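Local coordinates for beta-lactamase (Serratia marcescens, PDB 5GWA), which probably hydrolyses beta-lactam antibiotics to substituted beta-amino acids as a class A extended-spectrum enzyme, and is held here in complex with the inhibitor avibactam, at residues E39-M45 / N160-D165; F100-I104 / I118-F122; I226-D232 / V248-S254. One frame throughout, in Å; residues are numbered along the deposited sequence.

Contact 1 of 3, residues E39-M45 / N160-D165. With NA (sodium ion), chain K; NA (sodium ion), chain L.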
loop_
_atom_site.group_PDB
_atom_site.type_symbol
_atom_site.label_atom_id
_atom_site.label_comp_id
_atom_site.label_asym_id
_atom_site.label_seq_id
_atom_site.Cartn_x
_atom_site.Cartn_y
_atom_site.Cartn_z
ATOM N N GLU A 39 -6.502 3.760 29.747
ATOM C CA GLU A 39 -5.192 3.154 29.555
ATOM C C GLU A 39 -5.096 1.669 29.847
ATOM O O GLU A 39 -4.054 1.068 29.583
ATOM C CB GLU A 39 -4.101 3.910 30.323
ATOM C CG GLU A 39 -4.068 3.622 31.824
ATOM C CD GLU A 39 -5.112 4.350 32.658
ATOM O OE1 GLU A 39 -5.978 5.108 32.150
ATOM O OE2 GLU A 39 -5.031 4.129 33.900
ATOM N N LYS A 40 -6.125 1.095 30.470
ATOM C CA LYS A 40 -6.052 -0.309 30.844
ATOM C C LYS A 40 -6.522 -1.231 29.709
ATOM O O LYS A 40 -6.424 -2.446 29.826
ATOM C CB LYS A 40 -6.814 -0.527 32.154
ATOM C CG LYS A 40 -6.133 0.129 33.354
ATOM C CD LYS A 40 -6.416 -0.602 34.653
ATOM C CE LYS A 40 -5.670 0.035 35.810
ATOM N NZ LYS A 40 -4.270 -0.478 35.845
ATOM N N HIS A 41 -7.021 -0.669 28.617
ATOM C CA HIS A 41 -7.394 -1.444 27.468
ATOM C C HIS A 41 -6.189 -1.815 26.632
ATOM O O HIS A 41 -5.105 -1.221 26.783
ATOM C CB HIS A 41 -8.443 -0.666 26.651
ATOM C CG HIS A 41 -9.685 -0.363 27.418
ATOM N ND1 HIS A 41 -10.734 -1.259 27.515
ATOM C CD2 HIS A 41 -10.037 0.705 28.162
ATOM C CE1 HIS A 41 -11.709 -0.710 28.209
ATOM N NE2 HIS A 41 -11.321 0.494 28.591
ATOM N N HIS A 42 -6.384 -2.769 25.716
ATOM C CA HIS A 42 -5.342 -3.185 24.785
ATOM C C HIS A 42 -5.669 -2.646 23.399
ATOM O O HIS A 42 -6.728 -2.907 22.853
ATOM C CB HIS A 42 -5.226 -4.702 24.761
ATOM C CG HIS A 42 -4.634 -5.252 26.013
ATOM N ND1 HIS A 42 -4.384 -6.600 26.206
ATOM C CD2 HIS A 42 -4.206 -4.628 27.127
ATOM C CE1 HIS A 42 -3.810 -6.768 27.382
ATOM N NE2 HIS A 42 -3.684 -5.593 27.960
ATOM N N TYR A 43 -4.769 -1.851 22.851
ATOM C CA TYR A 43 -5.003 -1.198 21.591
ATOM C C TYR A 43 -4.120 -1.814 20.518
ATOM O O TYR A 43 -2.965 -2.071 20.743
ATOM C CB TYR A 43 -4.624 0.275 21.769
ATOM C CG TYR A 43 -5.543 0.994 22.723
ATOM C CD1 TYR A 43 -6.698 1.584 22.271
ATOM C CD2 TYR A 43 -5.266 1.064 24.065
ATOM C CE1 TYR A 43 -7.591 2.153 23.145
ATOM C CE2 TYR A 43 -6.148 1.624 24.962
ATOM C CZ TYR A 43 -7.306 2.188 24.491
ATOM O OH TYR A 43 -8.185 2.783 25.367
ATOM N N PRO A 44 -4.651 -1.994 19.313
ATOM C CA PRO A 44 -3.839 -2.510 18.247
ATOM C C PRO A 44 -2.845 -1.461 17.775
ATOM O O PRO A 44 -3.216 -0.305 17.546
ATOM C CB PRO A 44 -4.865 -2.869 17.174
ATOM C CG PRO A 44 -6.025 -1.979 17.455
ATOM C CD PRO A 44 -6.063 -1.825 18.936
ATOM N N MET A 45 -1.589 -1.858 17.701
ATOM C CA MET A 45 -0.506 -0.905 17.416
ATOM C C MET A 45 -0.424 -0.489 15.931
ATOM O O MET A 45 0.033 0.635 15.628
ATOM C CB MET A 45 0.841 -1.474 17.856
ATOM C CG MET A 45 1.002 -1.509 19.339
ATOM S SD MET A 45 2.665 -1.918 19.865
ATOM C CE MET A 45 2.696 -3.679 19.604
ATOM N N ASN A 160 -0.950 -7.696 18.067
ATOM C CA ASN A 160 0.093 -6.703 18.256
ATOM C C ASN A 160 -0.492 -5.519 19.026
ATOM O O ASN A 160 -0.936 -4.532 18.439
ATOM C CB ASN A 160 0.609 -6.190 16.923
ATOM C CG ASN A 160 1.433 -7.197 16.177
ATOM O OD1 ASN A 160 2.199 -7.957 16.758
ATOM N ND2 ASN A 160 1.348 -7.160 14.883
ATOM N N TRP A 161 -0.554 -5.652 20.344
ATOM C CA TRP A 161 -1.291 -4.699 21.168
ATOM C C TRP A 161 -0.417 -4.015 22.183
ATOM O O TRP A 161 0.696 -4.483 22.496
ATOM C CB TRP A 161 -2.465 -5.390 21.887
ATOM C CG TRP A 161 -2.069 -6.559 22.793
ATOM C CD1 TRP A 161 -2.255 -7.887 22.533
ATOM C CD2 TRP A 161 -1.597 -6.484 24.147
ATOM N NE1 TRP A 161 -1.790 -8.646 23.594
ATOM C CE2 TRP A 161 -1.421 -7.807 24.609
ATOM C CE3 TRP A 161 -1.304 -5.435 25.011
ATOM C CZ2 TRP A 161 -0.905 -8.091 25.877
ATOM C CZ3 TRP A 161 -0.820 -5.735 26.281
ATOM C CH2 TRP A 161 -0.638 -7.054 26.687
ATOM N N THR A 162 -0.933 -2.926 22.735
ATOM C CA THR A 162 -0.237 -2.178 23.749
ATOM C C THR A 162 -1.204 -1.477 24.672
ATOM O O THR A 162 -2.323 -1.143 24.258
ATOM C CB THR A 162 0.704 -1.130 23.097
ATOM O OG1 THR A 162 1.610 -0.617 24.076
ATOM C CG2 THR A 162 -0.084 0.007 22.471
ATOM N N THR A 163 -0.748 -1.156 25.878
ATOM C CA THR A 163 -1.386 -0.106 26.620
ATOM C C THR A 163 -0.742 1.224 26.248
ATOM O O THR A 163 0.383 1.277 25.805
ATOM C CB THR A 163 -1.278 -0.278 28.127
ATOM O OG1 THR A 163 0.092 -0.310 28.514
ATOM C CG2 THR A 163 -2.021 -1.536 28.604
ATOM N N PRO A 164 -1.482 2.333 26.392
ATOM C CA PRO A 164 -0.862 3.605 25.950
ATOM C C PRO A 164 0.255 4.077 26.873
ATOM O O PRO A 164 1.208 4.723 26.423
ATOM C CB PRO A 164 -2.003 4.603 25.928
ATOM C CG PRO A 164 -3.253 3.849 26.208
ATOM C CD PRO A 164 -2.907 2.465 26.699
ATOM N N ASP A 165 0.122 3.813 28.173
ATOM C CA ASP A 165 1.159 4.151 29.124
ATOM C C ASP A 165 2.430 3.349 28.916
ATOM O O ASP A 165 3.507 3.925 28.988
ATOM C CB ASP A 165 0.658 4.112 30.573
ATOM C CG ASP A 165 0.044 2.791 30.966
ATOM O OD1 ASP A 165 -0.717 2.170 30.206
ATOM O OD2 ASP A 165 0.297 2.358 32.112
HETATM NA NA NA K . -2.239 0.386 31.611
HETATM NA NA NA L . 1.112 -0.437 31.045
HETATM O O HOH W 1 -2.631 0.856 34.278
HETATM O O HOH W 2 -2.673 -2.037 32.708
HETATM O O HOH W 3 3.826 -0.699 30.964
#
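Met45, Trp161 and His42 bury more surface here than any other residues. Met45 points across at 160-165: its CG lies 3.6 Å from Thr162 CG2, and its CE reaches 3.6 Å from Trp161 O. The Met45 backbone is anchored too, N donating to Asn160 O at 2.8 Å. Further along, the His42 ring lies flat on the six-membered ring of Trp161, a face-to-face stack with centroids 3.5 Å apart and planes only 7° from parallel; the closest atoms are His42 CE1 and Trp161 CH2 at 3.3 Å. Between these ends the two chains run antiparallel. Tyr43 and Thr162 form a hydrogen-bonded pair, with Tyr43 N to Thr162 O at 2.9 Å and Thr162 N to Tyr43 O at 3.0 Å, and Pro44, with no amide hydrogen to give, sits in the non-hydrogen-bonded position opposite Trp161. Beyond the strands the sodium ion of chain K joins the segments, bound by Glu39 O at 2.8 Å and Asp165 OD1 at 2.7 Å, while Thr163 N-caps helix 164-175. Strand 141-142 pairs with the far edge of 161-162. The result is the small three-stranded antiparallel sheet of the class A beta-lactamase fold; the strand 43-44 leads through Met45 straight to Ser47 and Lys50 of the avibactam pocket.

Contact 2 of 3, residues F100-I104 / I118-F122. With NA (sodium ion), chain I.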
loop_
_atom_site.group_PDB
_atom_site.type_symbol
_atom_site.label_atom_id
_atom_site.label_comp_id
_atom_site.label_asym_id
_atom_site.label_seq_id
_atom_site.Cartn_x
_atom_site.Cartn_y
_atom_site.Cartn_z
ATOM N N PHE A 100 21.129 -0.901 5.810
ATOM C CA PHE A 100 20.244 -0.886 6.957
ATOM C C PHE A 100 19.704 0.536 7.129
ATOM O O PHE A 100 18.547 0.713 7.483
ATOM C CB PHE A 100 20.982 -1.283 8.234
ATOM C CG PHE A 100 21.400 -2.698 8.258
ATOM C CD1 PHE A 100 20.512 -3.701 8.589
ATOM C CD2 PHE A 100 22.738 -3.044 8.003
ATOM C CE1 PHE A 100 20.899 -5.028 8.597
ATOM C CE2 PHE A 100 23.128 -4.356 8.047
ATOM C CZ PHE A 100 22.217 -5.353 8.340
ATOM N N SER A 101 20.574 1.542 6.997
ATOM C CA SER A 101 20.134 2.945 7.103
ATOM C C SER A 101 18.937 3.269 6.198
ATOM O O SER A 101 17.902 3.771 6.665
ATOM C CB SER A 101 21.280 3.889 6.745
ATOM O OG SER A 101 20.836 5.230 6.732
ATOM N N GLU A 102 19.059 2.946 4.928
ATOM C CA GLU A 102 18.020 3.269 3.962
ATOM C C GLU A 102 16.751 2.500 4.340
ATOM O O GLU A 102 15.615 3.010 4.181
ATOM C CB GLU A 102 18.437 2.865 2.538
ATOM C CG GLU A 102 17.357 3.213 1.525
ATOM C CD GLU A 102 17.761 3.171 0.048
ATOM O OE1 GLU A 102 18.962 3.060 -0.272
ATOM O OE2 GLU A 102 16.897 3.447 -0.815
ATOM N N ILE A 103 16.899 1.238 4.675
ATOM C CA ILE A 103 15.723 0.411 4.976
ATOM C C ILE A 103 15.021 0.929 6.225
ATOM O O ILE A 103 13.784 1.074 6.238
ATOM C CB ILE A 103 16.070 -1.095 5.132
ATOM C CG1 ILE A 103 16.580 -1.648 3.786
ATOM C CG2 ILE A 103 14.850 -1.895 5.629
ATOM C CD1 ILE A 103 17.302 -2.975 3.923
ATOM N N ILE A 104 15.790 1.248 7.277
ATOM C CA ILE A 104 15.176 1.771 8.490
ATOM C C ILE A 104 14.485 3.121 8.268
ATOM O O ILE A 104 13.367 3.324 8.766
ATOM C CB ILE A 104 16.211 1.918 9.616
ATOM C CG1 ILE A 104 16.750 0.574 9.992
ATOM C CG2 ILE A 104 15.585 2.649 10.791
ATOM C CD1 ILE A 104 18.041 0.615 10.804
ATOM N N ILE A 118 11.370 -7.154 6.286
ATOM C CA ILE A 118 12.808 -7.418 6.014
ATOM C C ILE A 118 13.626 -7.286 7.313
ATOM O O ILE A 118 14.420 -8.170 7.680
ATOM C CB ILE A 118 13.357 -6.429 4.956
ATOM C CG1 ILE A 118 12.815 -6.787 3.566
ATOM C CG2 ILE A 118 14.874 -6.438 4.940
ATOM C CD1 ILE A 118 12.982 -5.673 2.575
ATOM N N LEU A 119 13.296 -6.273 8.099
ATOM C CA LEU A 119 13.983 -6.042 9.361
ATOM C C LEU A 119 13.576 -7.044 10.445
ATOM O O LEU A 119 14.445 -7.456 11.229
ATOM C CB LEU A 119 13.782 -4.581 9.819
ATOM C CG LEU A 119 14.458 -3.506 8.946
ATOM C CD1 LEU A 119 14.068 -2.116 9.390
ATOM C CD2 LEU A 119 15.983 -3.647 8.897
ATOM N N PHE A 120 12.313 -7.458 10.517
ATOM C CA PHE A 120 11.901 -8.561 11.416
ATOM C C PHE A 120 12.711 -9.806 11.106
ATOM O O PHE A 120 13.283 -10.430 12.008
ATOM C CB PHE A 120 10.404 -8.869 11.325
ATOM C CG PHE A 120 9.553 -8.082 12.276
ATOM C CD1 PHE A 120 9.741 -8.159 13.635
ATOM C CD2 PHE A 120 8.538 -7.274 11.785
ATOM C CE1 PHE A 120 8.974 -7.404 14.496
ATOM C CE2 PHE A 120 7.660 -6.649 12.649
ATOM C CZ PHE A 120 7.896 -6.669 13.991
ATOM N N ARG A 121 12.898 -10.091 9.827
ATOM C CA ARG A 121 13.705 -11.264 9.465
ATOM C C ARG A 121 15.164 -11.124 9.866
ATOM O O ARG A 121 15.730 -12.076 10.487
ATOM C CB ARG A 121 13.515 -11.617 7.998
ATOM C CG ARG A 121 12.146 -12.268 7.770
ATOM C CD ARG A 121 11.952 -12.833 6.365
ATOM N NE ARG A 121 11.900 -11.779 5.352
ATOM C CZ ARG A 121 10.802 -11.108 5.014
ATOM N NH1 ARG A 121 9.648 -11.383 5.603
ATOM N NH2 ARG A 121 10.851 -10.203 4.040
ATOM N N PHE A 122 15.736 -9.952 9.638
ATOM C CA PHE A 122 17.121 -9.655 10.036
ATOM C C PHE A 122 17.331 -9.816 11.538
ATOM O O PHE A 122 18.294 -10.456 11.977
ATOM C CB PHE A 122 17.528 -8.256 9.584
ATOM C CG PHE A 122 18.850 -7.828 10.123
ATOM C CD1 PHE A 122 20.020 -8.428 9.674
ATOM C CD2 PHE A 122 18.912 -6.991 11.198
ATOM C CE1 PHE A 122 21.225 -8.134 10.268
ATOM C CE2 PHE A 122 20.107 -6.654 11.773
ATOM C CZ PHE A 122 21.275 -7.234 11.299
HETATM NA NA NA I . 21.309 1.818 0.344
HETATM O O HOH W 4 23.554 3.223 0.839
#
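Two helical turns, 100-104 and 118-122, meet here through side chains alone; their axes stay 11.5 Å apart and their directions differ by 130°, so large residues must fill the space between. The aromatic part is Phe100 with Phe122. Phe100 sends its edge toward the face of Phe122 in an edge-to-face arrangement, with centroids 4.6 Å apart, planes at 58° and a closest approach of 3.5 Å from Phe100 CE1 to Phe122 CZ. The aliphatic part centres on Leu119, which loses more surface than any other residue of the pair and points at the opposite helix. Ile103 CG2 rests 3.7 Å from Leu119 CG, and Ile104 CG1 lies 3.8 Å from Leu119 CD1, so the leucine touches two consecutive isoleucines. Ile103 also reaches Ile118, more loosely, with Ile103 CD1 to Ile118 CG2 at 4.3 Å. Polar chemistry belongs to a different side of the first helix: Glu102 OE1 coordinates a sodium ion at 2.7 Å, a site shared with Ser99. OE2 of the same carboxylate is hydrogen-bonded to the hydroxyl of Tyr91. The apolar cluster continues into its surroundings. Strand 71-74 adds Leu72, which touches Phe100, Ile103 and Ile118; helix 49-63 brings Leu58 to Ile104 and Leu61 to Phe122; and Phe187 of helix 182-193 packs on Ile104. Helices 100-109 and 113-123 are thereby set into the hydrophobic interior of the helical part of the class A fold.

Contact 3 of 3, residues I226-D232 / V248-S254. With NA (sodium ion), chain B; NA (sodium ion), chain X.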
loop_
_atom_site.group_PDB
_atom_site.type_symbol
_atom_site.label_atom_id
_atom_site.label_comp_id
_atom_site.label_asym_id
_atom_site.label_seq_id
_atom_site.Cartn_x
_atom_site.Cartn_y
_atom_site.Cartn_z
ATOM N N ILE A 226 -16.102 -0.299 10.768
ATOM C CA ILE A 226 -15.182 -0.082 11.901
ATOM C C ILE A 226 -13.725 0.018 11.428
ATOM O O ILE A 226 -13.222 -0.878 10.776
ATOM C CB ILE A 226 -15.289 -1.248 12.891
ATOM C CG1 ILE A 226 -16.745 -1.412 13.321
ATOM C CG2 ILE A 226 -14.393 -1.034 14.102
ATOM C CD1 ILE A 226 -17.264 -0.222 14.089
ATOM N N THR A 227 -13.069 1.110 11.802
ATOM C CA THR A 227 -11.641 1.253 11.618
ATOM C C THR A 227 -10.927 0.880 12.950
ATOM O O THR A 227 -10.984 1.618 13.933
ATOM C CB THR A 227 -11.314 2.666 11.192
ATOM O OG1 THR A 227 -12.073 2.994 9.989
ATOM C CG2 THR A 227 -9.860 2.769 10.862
ATOM N N ALA A 228 -10.226 -0.245 12.912
ATOM C CA ALA A 228 -9.614 -0.793 14.121
ATOM C C ALA A 228 -8.633 0.153 14.798
ATOM O O ALA A 228 -8.549 0.175 16.012
ATOM C CB ALA A 228 -8.922 -2.093 13.820
ATOM N N ALA A 229 -7.805 0.831 14.000
ATOM C CA ALA A 229 -6.691 1.621 14.536
ATOM C C ALA A 229 -6.397 2.871 13.714
ATOM O O ALA A 229 -6.279 2.804 12.498
ATOM C CB ALA A 229 -5.442 0.774 14.639
ATOM N N THR A 230 -6.321 4.000 14.406
ATOM C CA THR A 230 -5.760 5.238 13.854
ATOM C C THR A 230 -4.941 5.847 14.996
ATOM O O THR A 230 -5.466 6.334 15.999
ATOM C CB THR A 230 -6.874 6.221 13.433
ATOM O OG1 THR A 230 -7.798 5.554 12.582
ATOM C CG2 THR A 230 -6.308 7.413 12.690
ATOM N N ASN A 231 -3.605 5.772 14.857
ATOM C CA ASN A 231 -2.710 5.985 15.971
ATOM C C ASN A 231 -1.607 6.984 15.600
ATOM O O ASN A 231 -1.212 7.062 14.431
ATOM C CB ASN A 231 -1.982 4.673 16.319
ATOM C CG ASN A 231 -2.928 3.483 16.529
ATOM O OD1 ASN A 231 -4.058 3.635 17.044
ATOM N ND2 ASN A 231 -2.363 2.276 16.375
ATOM N N ASP A 232 -1.019 7.598 16.626
ATOM C CA ASP A 232 0.226 8.384 16.477
ATOM C C ASP A 232 0.903 8.447 17.843
ATOM O O ASP A 232 0.239 8.642 18.877
ATOM C CB ASP A 232 -0.100 9.750 15.920
ATOM C CG ASP A 232 1.111 10.452 15.315
ATOM O OD1 ASP A 232 2.161 9.775 15.119
ATOM O OD2 ASP A 232 0.956 11.651 14.969
ATOM N N VAL A 248 -1.477 8.329 21.290
ATOM C CA VAL A 248 -2.923 8.302 21.149
ATOM C C VAL A 248 -3.319 7.175 20.216
ATOM O O VAL A 248 -2.800 7.063 19.102
ATOM C CB VAL A 248 -3.516 9.639 20.643
ATOM C CG1 VAL A 248 -5.031 9.568 20.553
ATOM C CG2 VAL A 248 -3.079 10.800 21.536
ATOM N N TYR A 249 -4.248 6.323 20.668
ATOM C CA TYR A 249 -4.761 5.214 19.875
ATOM C C TYR A 249 -6.265 5.374 19.717
ATOM O O TYR A 249 -6.998 5.297 20.690
ATOM C CB TYR A 249 -4.498 3.865 20.576
ATOM C CG TYR A 249 -3.049 3.620 20.812
ATOM C CD1 TYR A 249 -2.410 4.117 21.933
ATOM C CD2 TYR A 249 -2.300 2.867 19.912
ATOM C CE1 TYR A 249 -1.069 3.877 22.151
ATOM C CE2 TYR A 249 -0.935 2.734 20.058
ATOM C CZ TYR A 249 -0.337 3.249 21.154
ATOM O OH TYR A 249 1.001 3.027 21.274
ATOM N N VAL A 250 -6.732 5.751 18.524
ATOM C CA VAL A 250 -8.169 5.781 18.251
ATOM C C VAL A 250 -8.572 4.434 17.688
ATOM O O VAL A 250 -8.185 4.068 16.569
ATOM C CB VAL A 250 -8.513 6.911 17.244
ATOM C CG1 VAL A 250 -10.011 6.936 16.975
ATOM C CG2 VAL A 250 -8.011 8.256 17.726
ATOM N N SER A 251 -9.264 3.617 18.502
ATOM C CA SER A 251 -9.501 2.237 18.122
ATOM C C SER A 251 -10.972 1.919 17.926
ATOM O O SER A 251 -11.820 2.600 18.465
ATOM C CB SER A 251 -8.843 1.258 19.114
ATOM O OG SER A 251 -9.566 1.194 20.337
ATOM N N ASP A 252 -11.222 0.868 17.149
ATOM C CA ASP A 252 -12.560 0.357 16.875
ATOM C C ASP A 252 -13.573 1.455 16.622
ATOM O O ASP A 252 -14.562 1.625 17.330
ATOM C CB ASP A 252 -12.976 -0.578 18.003
ATOM C CG ASP A 252 -12.112 -1.818 18.058
ATOM O OD1 ASP A 252 -11.400 -2.109 17.071
ATOM O OD2 ASP A 252 -12.227 -2.558 19.067
ATOM N N SER A 253 -13.201 2.334 15.690
ATOM C CA SER A 253 -13.933 3.541 15.473
ATOM C C SER A 253 -14.954 3.428 14.351
ATOM O O SER A 253 -14.672 2.914 13.277
ATOM C CB SER A 253 -12.962 4.665 15.137
ATOM O OG SER A 253 -13.643 5.880 14.895
ATOM N N SER A 254 -16.145 3.903 14.673
ATOM C CA SER A 254 -17.193 4.113 13.686
ATOM C C SER A 254 -17.091 5.440 12.978
ATOM O O SER A 254 -17.901 5.722 12.085
ATOM C CB SER A 254 -18.562 3.969 14.380
ATOM O OG SER A 254 -18.779 2.602 14.670
HETATM NA NA NA B . -14.611 3.979 10.409
HETATM NA NA NA X . -6.869 4.186 10.011
HETATM O O HOH W 5 -9.531 4.085 14.147
HETATM O O HOH W 6 -15.301 4.662 7.978
#
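Ile226 opens the pairing just ahead of the strand: its CG2 packs 3.6 Å from Asp252 CA, and its CD1 lies 3.3 Å from Ser254 OG. Thr227 then exchanges two backbone hydrogen bonds with Ser253, Thr227 N to Ser253 O at 2.8 Å and Ser253 N to Thr227 O at 2.9 Å. Its OG1 binds a sodium ion at 2.8 Å, alongside Gly225 and Glu255, and is hydrogen-bonded to Thr221. Asp252 and Ser253 both face Thr227, a G1 beta bulge in which Asp252 adopts left-handed backbone angles (42°/52°). Ala228, itself near helical angles, takes the Asp252 amide, Asp252 N to Ala228 O at 3.0 Å. Beyond the bulge the regular register returns with Ala229, in a non-hydrogen-bonded pair with Ser251. Thr230 follows as a hydrogen-bonded pair: Thr230 N donates to Val250 O and Val250 N to Thr230 O, both at 2.9 Å. A water accepts from Thr230 OG1 and donates to Thr227 O and Val250 O, filling the gap beside the bulge. Asn231 pairs with Tyr249, its OD1 3.3 Å from Tyr249 CA, while ND2 is hydrogen-bonded to Pro44 O. Asp232 closes the run with Val248, Asp232 N to Val248 O at 3.1 Å and Val248 N to Asp232 O at 3.0 Å, and its carboxylate meets His214 and the Leu202 amide. Since all seven direct hydrogen bonds between the segments are backbone to backbone, the main chain carries the hairpin through its bulge, leaving polar side-chain ends to tie it to neighbouring parts of the fold.

In the fold
From the N terminus, the chain passes through strands 21-28 and 34-37 before reaching 39-45, the first half of contact 1, whose partner 160-165 comes 115 residues later. About half of the excursion between them is helix, and contact 2 falls wholly within it, closing its own short loop between two successive helices. Contact 3 follows in series, pairing the strands of a hairpin within the five-stranded sheet. No loops cross. Contacts 1 and 3 touch, Thr162 packing on Tyr249 and Tyr43 on Ser251, so the small sheet is fastened to the large one. Contact 2 stands apart, its centre about 27 Å from that of contact 3, across the chain's centre.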